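Local coordinates for Ctr9 protein (Myceliophthora thermophila, PDB 6AF0) that probably acts as a tetratricopeptide-repeat scaffold of the Paf1 complex and takes part in binding the RNA polymerase II complex, at residues A[855-860]-A[891-896]; A[267-272]-A[296-301]; A[537-542]-A[552-557]; A[701-706]-A[718-723]; A[146-151]-A[179-184]. All blocks are in the same frame, centred on the assembly; numbering follows the deposited sequence.

Contact 1: A[855-860]-A[891-896]; sequences NVAFVQ and IKILDE
Ile893 carries the apolar contact against Val856 and Ala857, its closest reliable touch being Ile893 CD1 to Val856 CG2 at 3.5 Å. Valine and isoleucine meet at about a right angle, methyl against methyl. Val856 CG2 sits between its own backbone N and carbonyl carbon, whereas Ile893 sends CG1 anti to the carbonyl carbon and continues extended to CD1 (chi2 -177°), which carries that methyl across to the valine. Beside this pair Ala857 CB faces the stem of the isoleucine, 4.3 Å from Ile893 CB. These two residues also set the register, their CA atoms being 6.5 Å apart. Leu894 turns its CD1 branch to Ala857 as well, but the modelled separation is doubtful.

The backbones belong to successive helices, 850-869 and 877-899, whose short segments run at 135° to each other with axes 8.9 Å apart, as expected of a helical hairpin in a tetratricopeptide-type superhelix. Further layers cover the pair: Val856 also packs on Ala839 and Lys840 of helix 829-845, and Leu894 on Arg913 of helix 907-934.

Polar groups add little across the interface, and no hydrogen bond joins the two segments. Gln860 brings only the oxygen of its amide near, OE1 standing 4.4 Å from Ile893 CD1. The amide of Asn855 instead serves the assembly, ND2 donating a hydrogen bond to the backbone of another protein's chain.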
# COMPACT_ATOMS: atom_id res chain seq x y z
N ASN A 855 -29.45 -12.05 58.83
CA ASN A 855 -28.23 -12.68 58.33
C ASN A 855 -27.09 -12.70 59.32
O ASN A 855 -26.45 -13.73 59.46
CB ASN A 855 -27.77 -12.05 57.02
CG ASN A 855 -28.70 -12.34 55.89
OD1 ASN A 855 -29.73 -12.99 56.08
ND2 ASN A 855 -28.37 -11.84 54.71
N VAL A 856 -26.80 -11.59 60.00
CA VAL A 856 -25.68 -11.59 60.96
C VAL A 856 -26.01 -12.61 62.02
O VAL A 856 -25.16 -13.36 62.46
CB VAL A 856 -25.35 -10.24 61.67
CG1 VAL A 856 -24.57 -9.30 60.75
CG2 VAL A 856 -26.61 -9.58 62.21
N ALA A 857 -27.28 -12.66 62.39
CA ALA A 857 -27.75 -13.59 63.41
C ALA A 857 -27.56 -15.05 62.97
O ALA A 857 -26.84 -15.81 63.66
CB ALA A 857 -29.21 -13.33 63.69
N PHE A 858 -28.17 -15.43 61.84
CA PHE A 858 -28.02 -16.76 61.23
C PHE A 858 -26.54 -17.17 61.20
O PHE A 858 -26.14 -18.17 61.78
CB PHE A 858 -28.58 -16.74 59.81
CG PHE A 858 -28.68 -18.10 59.17
CD1 PHE A 858 -29.81 -18.89 59.35
CD2 PHE A 858 -27.65 -18.58 58.38
CE1 PHE A 858 -29.90 -20.15 58.76
CE2 PHE A 858 -27.73 -19.84 57.80
CZ PHE A 858 -28.85 -20.62 57.99
N VAL A 859 -25.71 -16.37 60.56
CA VAL A 859 -24.31 -16.71 60.48
C VAL A 859 -23.73 -16.98 61.89
O VAL A 859 -22.96 -17.90 62.07
CB VAL A 859 -23.48 -15.64 59.74
CG1 VAL A 859 -21.99 -15.99 59.77
CG2 VAL A 859 -23.94 -15.51 58.30
N GLN A 860 -24.10 -16.18 62.88
CA GLN A 860 -23.53 -16.33 64.23
C GLN A 860 -23.92 -17.66 64.82
O GLN A 860 -23.12 -18.33 65.48
CB GLN A 860 -23.96 -15.20 65.17
CG GLN A 860 -23.22 -13.89 64.90
CD GLN A 860 -23.79 -12.72 65.67
OE1 GLN A 860 -25.01 -12.61 65.87
NE2 GLN A 860 -22.91 -11.83 66.10
N ILE A 891 -29.18 -14.07 69.57
CA ILE A 891 -30.45 -14.25 70.31
C ILE A 891 -31.19 -12.91 70.43
O ILE A 891 -32.41 -12.86 70.24
CB ILE A 891 -30.28 -14.93 71.70
CG1 ILE A 891 -29.47 -14.07 72.67
CG2 ILE A 891 -29.62 -16.30 71.59
CD1 ILE A 891 -30.31 -13.30 73.68
N LYS A 892 -30.46 -11.83 70.70
CA LYS A 892 -31.04 -10.49 70.84
C LYS A 892 -31.73 -10.06 69.57
O LYS A 892 -32.90 -9.66 69.58
CB LYS A 892 -29.97 -9.45 71.18
CG LYS A 892 -29.38 -9.61 72.56
CD LYS A 892 -28.24 -8.63 72.79
CE LYS A 892 -27.70 -8.73 74.20
NZ LYS A 892 -26.67 -7.68 74.42
N ILE A 893 -30.99 -10.17 68.47
CA ILE A 893 -31.47 -9.72 67.16
C ILE A 893 -32.70 -10.51 66.74
O ILE A 893 -33.70 -9.93 66.35
CB ILE A 893 -30.41 -9.88 66.05
CG1 ILE A 893 -29.03 -9.37 66.49
CG2 ILE A 893 -30.87 -9.11 64.83
CD1 ILE A 893 -27.96 -9.43 65.42
N LEU A 894 -32.62 -11.83 66.83
CA LEU A 894 -33.77 -12.67 66.53
C LEU A 894 -34.98 -12.31 67.35
O LEU A 894 -36.11 -12.35 66.86
CB LEU A 894 -33.46 -14.15 66.80
CG LEU A 894 -32.85 -14.98 65.68
CD1 LEU A 894 -31.39 -14.64 65.53
CD2 LEU A 894 -32.98 -16.46 65.99
N ASP A 895 -34.75 -12.01 68.63
CA ASP A 895 -35.86 -11.75 69.55
C ASP A 895 -36.56 -10.48 69.13
O ASP A 895 -37.79 -10.46 69.05
CB ASP A 895 -35.38 -11.67 71.01
CG ASP A 895 -35.30 -13.03 71.68
OD1 ASP A 895 -35.79 -14.04 71.12
OD2 ASP A 895 -34.74 -13.09 72.80
N GLU A 896 -35.79 -9.45 68.84
CA GLU A 896 -36.38 -8.19 68.34
C GLU A 896 -37.21 -8.42 67.07
O GLU A 896 -38.32 -7.91 66.95
CB GLU A 896 -35.33 -7.08 68.14
CG GLU A 896 -35.49 -5.94 69.14
CD GLU A 896 -34.61 -4.72 68.86
OE1 GLU A 896 -34.24 -4.51 67.69
OE2 GLU A 896 -34.31 -3.96 69.81

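Contact 2: A[267-272]-A[296-301]; sequences ILLGLY and TEYTQK
Leu269 lays one methyl over a face of the Tyr298 ring in a CH-pi contact. Its CD2 is 3.7 Å from the ring centroid and 25° off the normal, shifted toward the rim, where Tyr298 CZ lies at 3.4 Å. The other face of the ring has Glu297 CD, from the same helix, above its rim.

Backbone-to-side-chain packing comes next. Gly270 has no side chain, and Tyr298 CB approaches to 3.6 Å from Gly270 N, with the two CA atoms 5.0 Å apart.

A smaller aliphatic pair flanks it: Ile267 CD1 meets Thr299 CG2 at 3.9 Å, the side chains crossing at about a right angle. Thr299 OG1 lies anti to the carbonyl carbon (chi1 -48°) and is hydrogen-bonded to Ala294 O, within its own helix, while CG2, anti to the backbone N, is the branch that meets the isoleucine.

With axes 7.7 Å apart and directions at 149°, these segments of helices 263-279 and 285-305 form a close antiparallel pair, consistent with the helical hairpins of a tetratricopeptide-type solenoid.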
# COMPACT_ATOMS: atom_id res chain seq x y z
N ILE A 267 28.32 9.77 -28.55
CA ILE A 267 27.07 9.43 -27.88
C ILE A 267 27.34 8.54 -26.69
O ILE A 267 26.87 8.82 -25.57
CB ILE A 267 26.08 8.70 -28.82
CG1 ILE A 267 25.67 9.60 -29.96
CG2 ILE A 267 24.80 8.37 -28.09
CD1 ILE A 267 25.08 10.91 -29.49
N LEU A 268 28.10 7.49 -26.93
CA LEU A 268 28.35 6.48 -25.93
C LEU A 268 29.00 7.10 -24.69
O LEU A 268 28.66 6.74 -23.57
CB LEU A 268 29.21 5.38 -26.53
CG LEU A 268 28.55 4.56 -27.63
CD1 LEU A 268 29.52 3.56 -28.25
CD2 LEU A 268 27.36 3.84 -27.05
N LEU A 269 29.91 8.05 -24.90
CA LEU A 269 30.56 8.77 -23.82
C LEU A 269 29.58 9.67 -23.08
O LEU A 269 29.54 9.64 -21.86
CB LEU A 269 31.72 9.60 -24.35
CG LEU A 269 32.81 10.04 -23.37
CD1 LEU A 269 33.37 8.90 -22.54
CD2 LEU A 269 33.91 10.65 -24.21
N GLY A 270 28.78 10.43 -23.82
CA GLY A 270 27.63 11.13 -23.22
C GLY A 270 26.72 10.21 -22.40
O GLY A 270 26.15 10.62 -21.38
N LEU A 271 26.57 8.96 -22.82
CA LEU A 271 25.72 8.06 -22.07
C LEU A 271 26.41 7.61 -20.80
O LEU A 271 25.75 7.28 -19.80
CB LEU A 271 25.28 6.85 -22.91
CG LEU A 271 24.43 7.21 -24.12
CD1 LEU A 271 24.17 5.91 -24.86
CD2 LEU A 271 23.14 7.93 -23.78
N TYR A 272 27.73 7.57 -20.86
CA TYR A 272 28.52 7.21 -19.68
C TYR A 272 28.32 8.28 -18.62
O TYR A 272 28.02 7.99 -17.45
CB TYR A 272 30.00 7.07 -20.03
CG TYR A 272 30.84 7.04 -18.77
CD1 TYR A 272 31.06 5.85 -18.11
CD2 TYR A 272 31.37 8.20 -18.23
CE1 TYR A 272 31.81 5.82 -16.95
CE2 TYR A 272 32.10 8.16 -17.06
CZ TYR A 272 32.29 6.97 -16.43
OH TYR A 272 33.02 6.90 -15.27
N THR A 296 25.49 18.31 -23.60
CA THR A 296 25.88 19.42 -24.49
C THR A 296 27.11 19.11 -25.32
O THR A 296 27.12 19.34 -26.53
CB THR A 296 26.29 20.69 -23.75
OG1 THR A 296 25.23 21.13 -22.92
CG2 THR A 296 26.60 21.75 -24.78
N GLU A 297 28.15 18.64 -24.65
CA GLU A 297 29.39 18.34 -25.29
C GLU A 297 29.18 17.18 -26.22
O GLU A 297 29.23 17.33 -27.44
CB GLU A 297 30.44 17.98 -24.27
CG GLU A 297 31.86 18.08 -24.78
CD GLU A 297 32.89 17.95 -23.67
OE1 GLU A 297 32.55 18.28 -22.51
OE2 GLU A 297 34.04 17.52 -23.93
N TYR A 298 28.89 16.03 -25.63
CA TYR A 298 29.06 14.79 -26.36
C TYR A 298 27.90 14.45 -27.25
O TYR A 298 28.06 13.78 -28.25
CB TYR A 298 29.35 13.67 -25.38
CG TYR A 298 30.72 13.78 -24.83
CD1 TYR A 298 31.80 13.93 -25.68
CD2 TYR A 298 30.96 13.72 -23.47
CE1 TYR A 298 33.08 14.04 -25.20
CE2 TYR A 298 32.25 13.80 -22.98
CZ TYR A 298 33.31 13.98 -23.85
OH TYR A 298 34.58 14.08 -23.35
N THR A 299 26.72 14.92 -26.90
CA THR A 299 25.56 14.53 -27.64
C THR A 299 25.31 15.54 -28.72
O THR A 299 24.92 15.19 -29.83
CB THR A 299 24.34 14.40 -26.73
OG1 THR A 299 24.66 13.63 -25.55
CG2 THR A 299 23.20 13.75 -27.49
N GLN A 300 25.52 16.80 -28.39
CA GLN A 300 25.43 17.83 -29.40
C GLN A 300 26.51 17.58 -30.45
O GLN A 300 26.21 17.63 -31.64
CB GLN A 300 25.57 19.22 -28.77
CG GLN A 300 25.50 20.34 -29.79
CD GLN A 300 24.64 21.47 -29.33
OE1 GLN A 300 24.86 22.03 -28.26
NE2 GLN A 300 23.63 21.81 -30.13
N LYS A 301 27.73 17.28 -30.01
CA LYS A 301 28.85 17.11 -30.92
C LYS A 301 28.48 16.04 -31.88
O LYS A 301 28.55 16.22 -33.10
CB LYS A 301 30.15 16.74 -30.19
CG LYS A 301 31.43 16.93 -31.03
CD LYS A 301 32.62 17.35 -30.17
CE LYS A 301 32.50 18.78 -29.62
NZ LYS A 301 33.22 19.78 -30.47

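Contact 3: A[537-542]-A[552-557]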
# COMPACT_ATOMS: atom_id res chain seq x y z
N ILE A 537 -5.37 14.12 16.42
CA ILE A 537 -4.39 13.60 17.35
C ILE A 537 -5.04 13.65 18.70
O ILE A 537 -5.03 12.66 19.43
CB ILE A 537 -3.06 14.40 17.33
CG1 ILE A 537 -2.38 14.26 15.97
CG2 ILE A 537 -2.13 13.89 18.42
CD1 ILE A 537 -1.13 15.09 15.82
N GLY A 538 -5.64 14.80 19.02
CA GLY A 538 -6.38 14.98 20.28
C GLY A 538 -7.40 13.89 20.52
O GLY A 538 -7.48 13.35 21.62
N CYS A 539 -8.14 13.56 19.46
CA CYS A 539 -9.17 12.52 19.43
C CYS A 539 -8.63 11.14 19.73
O CYS A 539 -9.29 10.34 20.41
CB CYS A 539 -9.85 12.46 18.06
SG CYS A 539 -10.84 13.91 17.63
N PHE A 540 -7.44 10.84 19.19
CA PHE A 540 -6.84 9.51 19.39
C PHE A 540 -6.28 9.42 20.78
O PHE A 540 -6.39 8.38 21.44
CB PHE A 540 -5.78 9.17 18.33
CG PHE A 540 -6.37 8.82 17.00
CD1 PHE A 540 -7.19 7.70 16.86
CD2 PHE A 540 -6.15 9.62 15.90
CE1 PHE A 540 -7.77 7.39 15.63
CE2 PHE A 540 -6.72 9.32 14.67
CZ PHE A 540 -7.53 8.20 14.54
N TYR A 541 -5.72 10.52 21.23
CA TYR A 541 -5.28 10.62 22.61
C TYR A 541 -6.47 10.44 23.54
O TYR A 541 -6.36 9.80 24.57
CB TYR A 541 -4.59 11.96 22.86
CG TYR A 541 -3.11 11.98 22.58
CD1 TYR A 541 -2.26 11.01 23.11
CD2 TYR A 541 -2.55 13.01 21.80
CE1 TYR A 541 -0.89 11.05 22.86
CE2 TYR A 541 -1.19 13.06 21.55
CZ TYR A 541 -0.37 12.08 22.09
OH TYR A 541 0.98 12.15 21.84
N SER A 542 -7.59 11.02 23.17
CA SER A 542 -8.80 10.96 23.98
C SER A 542 -9.37 9.53 24.07
O SER A 542 -9.96 9.18 25.07
CB SER A 542 -9.86 11.93 23.43
OG SER A 542 -11.10 11.75 24.09
N GLU A 552 -4.88 19.53 25.68
CA GLU A 552 -3.84 20.47 25.25
C GLU A 552 -3.81 20.56 23.74
O GLU A 552 -3.67 21.66 23.17
CB GLU A 552 -2.48 20.05 25.80
CG GLU A 552 -2.50 19.89 27.32
CD GLU A 552 -1.14 19.74 27.95
OE1 GLU A 552 -0.29 19.00 27.38
OE2 GLU A 552 -0.94 20.36 29.03
N PHE A 553 -4.00 19.41 23.10
CA PHE A 553 -4.08 19.35 21.63
C PHE A 553 -5.30 20.06 21.05
O PHE A 553 -5.18 20.78 20.07
CB PHE A 553 -4.02 17.91 21.12
CG PHE A 553 -2.64 17.48 20.73
CD1 PHE A 553 -1.83 16.79 21.63
CD2 PHE A 553 -2.12 17.80 19.48
CE1 PHE A 553 -0.56 16.42 21.27
CE2 PHE A 553 -0.84 17.42 19.12
CZ PHE A 553 -0.06 16.73 20.01
N PHE A 554 -6.46 19.89 21.67
CA PHE A 554 -7.63 20.66 21.27
C PHE A 554 -7.41 22.16 21.42
O PHE A 554 -7.80 22.93 20.54
CB PHE A 554 -8.87 20.27 22.06
CG PHE A 554 -9.32 18.87 21.80
CD1 PHE A 554 -9.53 18.42 20.50
CD2 PHE A 554 -9.52 17.98 22.86
CE1 PHE A 554 -9.92 17.13 20.26
CE2 PHE A 554 -9.92 16.68 22.62
CZ PHE A 554 -10.13 16.26 21.31
N GLN A 555 -6.83 22.57 22.55
CA GLN A 555 -6.60 23.98 22.81
C GLN A 555 -5.67 24.51 21.76
O GLN A 555 -5.89 25.58 21.21
CB GLN A 555 -6.02 24.21 24.20
CG GLN A 555 -5.82 25.68 24.54
CD GLN A 555 -7.10 26.49 24.41
OE1 GLN A 555 -7.19 27.41 23.58
NE2 GLN A 555 -8.11 26.14 25.21
N ALA A 556 -4.63 23.72 21.48
CA ALA A 556 -3.63 24.07 20.47
C ALA A 556 -4.26 24.23 19.09
O ALA A 556 -3.86 25.10 18.30
CB ALA A 556 -2.53 23.02 20.43
N ALA A 557 -5.24 23.39 18.80
CA ALA A 557 -6.01 23.46 17.55
C ALA A 557 -6.80 24.75 17.43
O ALA A 557 -6.84 25.38 16.37
CB ALA A 557 -6.96 22.29 17.46
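The Phe553 ring carries Ile537 CG2, the branch anti to the backbone N, over the centre of one face, 3.8 Å from the centroid and 12° off the normal, a well-centred CH-pi contact. Tyr541 meets the same phenylalanine obliquely, neither stacked nor edge-to-face: the planes are turned 35° apart and the closest pair is Tyr541 CE2 to Phe553 CE1 at 3.4 Å. The second phenylalanine, Phe554, has Gly538 CA over one face, and its tip atom CZ comes 3.7 Å from Gly538 C. At the edge of this ring stands the sulfur of Cys539, with SG 4.3 Å from Phe554 CE1, a sulfur-aromatic contact.

Both phenylalanines pack on Gly538: Phe553 through CB, 3.9 Å from Gly538 CA, and Phe554 through a ring face. Both segments lie within one tetratricopeptide repeat, on its successive helices 531-543 and 547-566, and Gly538, Tyr541 and Phe554 fall at positions of the repeat's consensus pattern. The short axes are 8.9 Å apart and almost antiparallel, at 165°.

Beyond the pair, Ile537 and Tyr541 also touch Leu495 and Gln496 of helix 488-504, while Phe554 reaches Asn583 and Ser587 of helix 573-591. Cys539 and Phe554 additionally pack against the chain of another protein.

Contact 4: A[701-706]-A[718-723]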
# COMPACT_ATOMS: atom_id res chain seq x y z
N MET A 701 -35.91 -8.19 32.48
CA MET A 701 -36.18 -7.78 33.85
C MET A 701 -37.64 -8.01 34.17
O MET A 701 -37.95 -8.57 35.21
CB MET A 701 -35.78 -6.33 34.11
CG MET A 701 -34.39 -6.21 34.71
SD MET A 701 -33.85 -4.52 34.95
CE MET A 701 -34.84 -4.02 36.37
N ALA A 702 -38.52 -7.60 33.26
CA ALA A 702 -39.96 -7.75 33.47
C ALA A 702 -40.37 -9.21 33.55
O ALA A 702 -41.39 -9.55 34.16
CB ALA A 702 -40.73 -7.05 32.36
N ALA A 703 -39.56 -10.08 32.95
CA ALA A 703 -39.92 -11.48 32.78
C ALA A 703 -39.35 -12.46 33.81
O ALA A 703 -39.82 -13.59 33.88
CB ALA A 703 -39.56 -11.92 31.36
N ARG A 704 -38.36 -12.08 34.62
CA ARG A 704 -37.97 -12.96 35.74
C ARG A 704 -38.98 -12.91 36.88
O ARG A 704 -39.12 -13.86 37.65
CB ARG A 704 -36.59 -12.63 36.31
CG ARG A 704 -36.27 -13.47 37.55
CD ARG A 704 -34.79 -13.56 37.84
NE ARG A 704 -34.47 -14.58 38.86
CZ ARG A 704 -33.23 -14.95 39.20
NH1 ARG A 704 -32.16 -14.42 38.61
NH2 ARG A 704 -33.06 -15.88 40.13
N GLU A 705 -39.67 -11.78 37.01
CA GLU A 705 -40.69 -11.61 38.04
C GLU A 705 -42.07 -12.08 37.62
O GLU A 705 -43.00 -12.09 38.44
CB GLU A 705 -40.78 -10.14 38.43
CG GLU A 705 -39.52 -9.65 39.08
CD GLU A 705 -39.70 -8.35 39.84
OE1 GLU A 705 -40.84 -7.95 40.13
OE2 GLU A 705 -38.67 -7.71 40.16
N MET A 706 -42.23 -12.45 36.36
CA MET A 706 -43.49 -13.00 35.91
C MET A 706 -43.88 -14.23 36.75
O MET A 706 -43.10 -15.18 36.91
CB MET A 706 -43.46 -13.37 34.44
CG MET A 706 -43.93 -12.26 33.52
SD MET A 706 -44.05 -12.91 31.85
CE MET A 706 -45.63 -13.75 31.94
N SER A 718 -41.61 -17.81 29.50
CA SER A 718 -40.57 -18.37 28.62
C SER A 718 -40.75 -17.92 27.15
O SER A 718 -39.81 -17.95 26.35
CB SER A 718 -40.55 -19.89 28.71
OG SER A 718 -39.32 -20.37 28.21
N ALA A 719 -41.96 -17.52 26.78
CA ALA A 719 -42.19 -16.79 25.53
C ALA A 719 -41.65 -15.36 25.62
O ALA A 719 -41.09 -14.85 24.65
CB ALA A 719 -43.68 -16.77 25.20
N ALA A 720 -41.83 -14.72 26.78
CA ALA A 720 -41.29 -13.38 27.05
C ALA A 720 -39.77 -13.32 26.95
O ALA A 720 -39.22 -12.34 26.46
CB ALA A 720 -41.73 -12.86 28.41
N TYR A 721 -39.10 -14.36 27.43
CA TYR A 721 -37.64 -14.48 27.26
C TYR A 721 -37.28 -14.65 25.79
O TYR A 721 -36.29 -14.09 25.31
CB TYR A 721 -37.07 -15.66 28.04
CG TYR A 721 -36.78 -15.37 29.50
CD1 TYR A 721 -37.68 -14.64 30.29
CD2 TYR A 721 -35.63 -15.84 30.11
CE1 TYR A 721 -37.42 -14.38 31.62
CE2 TYR A 721 -35.37 -15.59 31.44
CZ TYR A 721 -36.27 -14.86 32.20
OH TYR A 721 -36.02 -14.60 33.52
N ASN A 722 -38.08 -15.42 25.08
CA ASN A 722 -37.89 -15.59 23.65
C ASN A 722 -37.82 -14.23 22.93
O ASN A 722 -36.93 -14.00 22.12
CB ASN A 722 -39.02 -16.44 23.06
CG ASN A 722 -38.75 -17.93 23.15
OD1 ASN A 722 -39.25 -18.68 22.33
ND2 ASN A 722 -37.99 -18.37 24.14
N ARG A 723 -38.75 -13.33 23.26
CA ARG A 723 -38.77 -11.99 22.68
C ARG A 723 -37.53 -11.18 23.01
O ARG A 723 -37.01 -10.49 22.15
CB ARG A 723 -39.99 -11.22 23.14
CG ARG A 723 -41.27 -11.75 22.56
CD ARG A 723 -42.45 -10.99 23.08
NE ARG A 723 -43.69 -11.56 22.57
CZ ARG A 723 -44.89 -11.25 23.01
NH1 ARG A 723 -45.02 -10.36 23.99
NH2 ARG A 723 -45.96 -11.83 22.48
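Ala703 meets the rim of the Tyr721 ring, its CB 3.3 Å from Tyr721 CE1. The successive helices 689-704 and 712-734 are joined here near the turn between them, consistent with a hairpin of a tetratricopeptide-type solenoid.

The ring presents its edge rather than a face: Ala703 CB and the start of Arg704 lie near its plane. A chi1 of -83° sets Tyr721 CG anti to the carbonyl carbon; the ring beyond it reaches the other helix edge-on, and the hydroxyl extends past Ala703 to the stem of Arg704. There Tyr721 OH is 3.4 Å from Arg704 CA and 3.5 Å from Arg704 CB. The arginine then departs, with CG anti to the backbone N (chi1 175°) and the chain extended to NE. Its guanidinium plane is turned 64° from the ring.

Although Arg704 and Tyr721 share no hydrogen bond, they are joined through one carboxylate, that of Glu751: Arg704 NH1 makes a salt bridge with its OE2, and Tyr721 OH is hydrogen-bonded to its OE1. Such a shared acid would be expected to hold the position of the hydroxyl.

Beside the ring, the remaining contacts are apolar. Ala703 and Ala720 face each other, CB to CB at 3.8 Å, and their CA atoms are 6.2 Å apart. Met706, in the turn, puts its thioether sulfur SD 4.1 Å from Ala720 CB.

Contact 5: A[146-151]-A[179-184]; sequences RGVLIL and KSFEEA
Ser180 touches the backbone and side-chain stem of the facing helix, with its CB 3.8 Å from Gly147 N. Its hydroxyl oxygen OG stands 3.9 Å from Arg146 CB, a packing contact only, and Ile150 CD1 approaches OG from further along at 4.3 Å. The hydroxyl is satisfied within its own helix, OG being hydrogen-bonded to Asn176 O.

Phe181 follows and is buried more extensively. A chi1 of -79° sets its CG anti to the carbonyl carbon, and the ring beyond it lies against helix 140-155. One face rests on Gly147, whose CA is 3.7 Å from the ring centroid and 22° off the normal, a CH-pi contact to a backbone carbon. The lack of a side chain at this glycine lets the ring lie directly on the main chain, and Phe181 CZ comes 3.3 Å from Gly147 C. A glycine under an aromatic ring is consistent with the consensus Gly and Phe positions of a tetratricopeptide repeat; helices 140-155 and 168-188 run antiparallel, at 159° for the short segments. Leu151 lies at the edge of the ring: its CG is in the ring plane, and CD1 is 3.7 Å from Phe181 CE2. Val148 passes near the tip, CG2 being 4.0 Å from Phe181 CZ.

Further on, Glu183 and Ala184 turn to Phe143, earlier on the first helix, and Glu183 OE2 forms a salt bridge with Arg186 NH2.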
# COMPACT_ATOMS: atom_id res chain seq x y z
N ARG A 146 26.51 -12.41 -45.94
CA ARG A 146 25.50 -13.21 -45.26
C ARG A 146 25.41 -12.87 -43.80
O ARG A 146 24.33 -12.65 -43.27
CB ARG A 146 25.82 -14.70 -45.39
CG ARG A 146 25.62 -15.23 -46.78
CD ARG A 146 24.21 -14.96 -47.25
NE ARG A 146 23.22 -15.77 -46.56
CZ ARG A 146 22.44 -16.67 -47.15
NH1 ARG A 146 22.52 -16.87 -48.47
NH2 ARG A 146 21.57 -17.37 -46.43
N GLY A 147 26.55 -12.85 -43.14
CA GLY A 147 26.59 -12.47 -41.75
C GLY A 147 25.87 -11.15 -41.56
O GLY A 147 24.88 -11.05 -40.82
N VAL A 148 26.36 -10.14 -42.28
CA VAL A 148 25.89 -8.78 -42.05
C VAL A 148 24.39 -8.72 -42.27
O VAL A 148 23.65 -8.18 -41.45
CB VAL A 148 26.61 -7.79 -42.96
CG1 VAL A 148 26.03 -6.41 -42.79
CG2 VAL A 148 28.08 -7.76 -42.61
N LEU A 149 23.95 -9.31 -43.37
CA LEU A 149 22.55 -9.29 -43.73
C LEU A 149 21.76 -9.87 -42.59
O LEU A 149 20.79 -9.30 -42.13
CB LEU A 149 22.31 -10.13 -44.98
CG LEU A 149 20.89 -10.18 -45.55
CD1 LEU A 149 20.61 -8.97 -46.40
CD2 LEU A 149 20.72 -11.44 -46.38
N ILE A 150 22.19 -11.03 -42.13
CA ILE A 150 21.43 -11.72 -41.13
C ILE A 150 21.32 -10.83 -39.89
O ILE A 150 20.24 -10.71 -39.31
CB ILE A 150 22.04 -13.11 -40.83
CG1 ILE A 150 21.97 -14.00 -42.08
CG2 ILE A 150 21.31 -13.78 -39.67
CD1 ILE A 150 22.64 -15.34 -41.93
N LEU A 151 22.42 -10.19 -39.51
CA LEU A 151 22.39 -9.24 -38.38
C LEU A 151 21.36 -8.13 -38.58
O LEU A 151 20.48 -7.92 -37.75
CB LEU A 151 23.76 -8.59 -38.17
CG LEU A 151 24.90 -9.42 -37.54
CD1 LEU A 151 26.14 -8.55 -37.47
CD2 LEU A 151 24.56 -10.00 -36.16
N LYS A 179 27.84 -18.34 -37.71
CA LYS A 179 28.44 -19.41 -38.52
C LYS A 179 28.96 -18.91 -39.90
O LYS A 179 29.95 -19.41 -40.43
CB LYS A 179 27.42 -20.54 -38.74
CG LYS A 179 28.04 -21.93 -38.74
CD LYS A 179 28.10 -22.48 -37.33
CE LYS A 179 28.43 -23.95 -37.31
NZ LYS A 179 28.66 -24.37 -35.90
N SER A 180 28.28 -17.93 -40.46
CA SER A 180 28.71 -17.33 -41.70
C SER A 180 29.93 -16.49 -41.47
O SER A 180 30.85 -16.47 -42.29
CB SER A 180 27.60 -16.45 -42.27
OG SER A 180 26.42 -17.22 -42.48
N PHE A 181 29.94 -15.77 -40.35
CA PHE A 181 31.10 -14.97 -40.00
C PHE A 181 32.29 -15.87 -39.69
O PHE A 181 33.42 -15.56 -40.07
CB PHE A 181 30.82 -14.05 -38.81
CG PHE A 181 30.03 -12.81 -39.15
CD1 PHE A 181 30.50 -11.92 -40.09
CD2 PHE A 181 28.85 -12.52 -38.48
CE1 PHE A 181 29.78 -10.79 -40.40
CE2 PHE A 181 28.12 -11.38 -38.78
CZ PHE A 181 28.59 -10.51 -39.74
N GLU A 182 32.02 -16.98 -38.99
CA GLU A 182 33.05 -17.97 -38.68
C GLU A 182 33.61 -18.68 -39.92
O GLU A 182 34.80 -19.00 -40.00
CB GLU A 182 32.56 -18.98 -37.64
CG GLU A 182 33.21 -18.75 -36.28
CD GLU A 182 32.48 -19.43 -35.14
OE1 GLU A 182 31.61 -20.29 -35.40
OE2 GLU A 182 32.79 -19.09 -33.97
N GLU A 183 32.75 -18.89 -40.90
CA GLU A 183 33.17 -19.40 -42.19
C GLU A 183 34.12 -18.41 -42.90
O GLU A 183 35.17 -18.83 -43.40
CB GLU A 183 31.95 -19.74 -43.06
CG GLU A 183 32.21 -19.89 -44.55
CD GLU A 183 33.05 -21.11 -44.90
OE1 GLU A 183 32.55 -21.96 -45.67
OE2 GLU A 183 34.21 -21.22 -44.44
N ALA A 184 33.76 -17.13 -42.93
CA ALA A 184 34.63 -16.05 -43.48
C ALA A 184 36.00 -15.97 -42.80
O ALA A 184 37.01 -15.63 -43.44
CB ALA A 184 33.94 -14.70 -43.36

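In the fold
From the N terminus, contact 5 comes first, closing a 27-residue connection between helices 140-155 and 168-188. Contact 2 then joins 263-279 to 285-305, its centre 31 Å from that of contact 5. Contact 3 has the shortest connection, nine residues, and ties 531-543 to 547-566; contact 4 does the same for 689-704 and 712-734, and contact 1 for 850-869 and 877-899. All five are in series: none nests in or crosses another, as expected of a solenoid built from local helical hairpins. Contacts 5 and 1 lie on opposite sides of the chain's centre, their centres 121 Å apart.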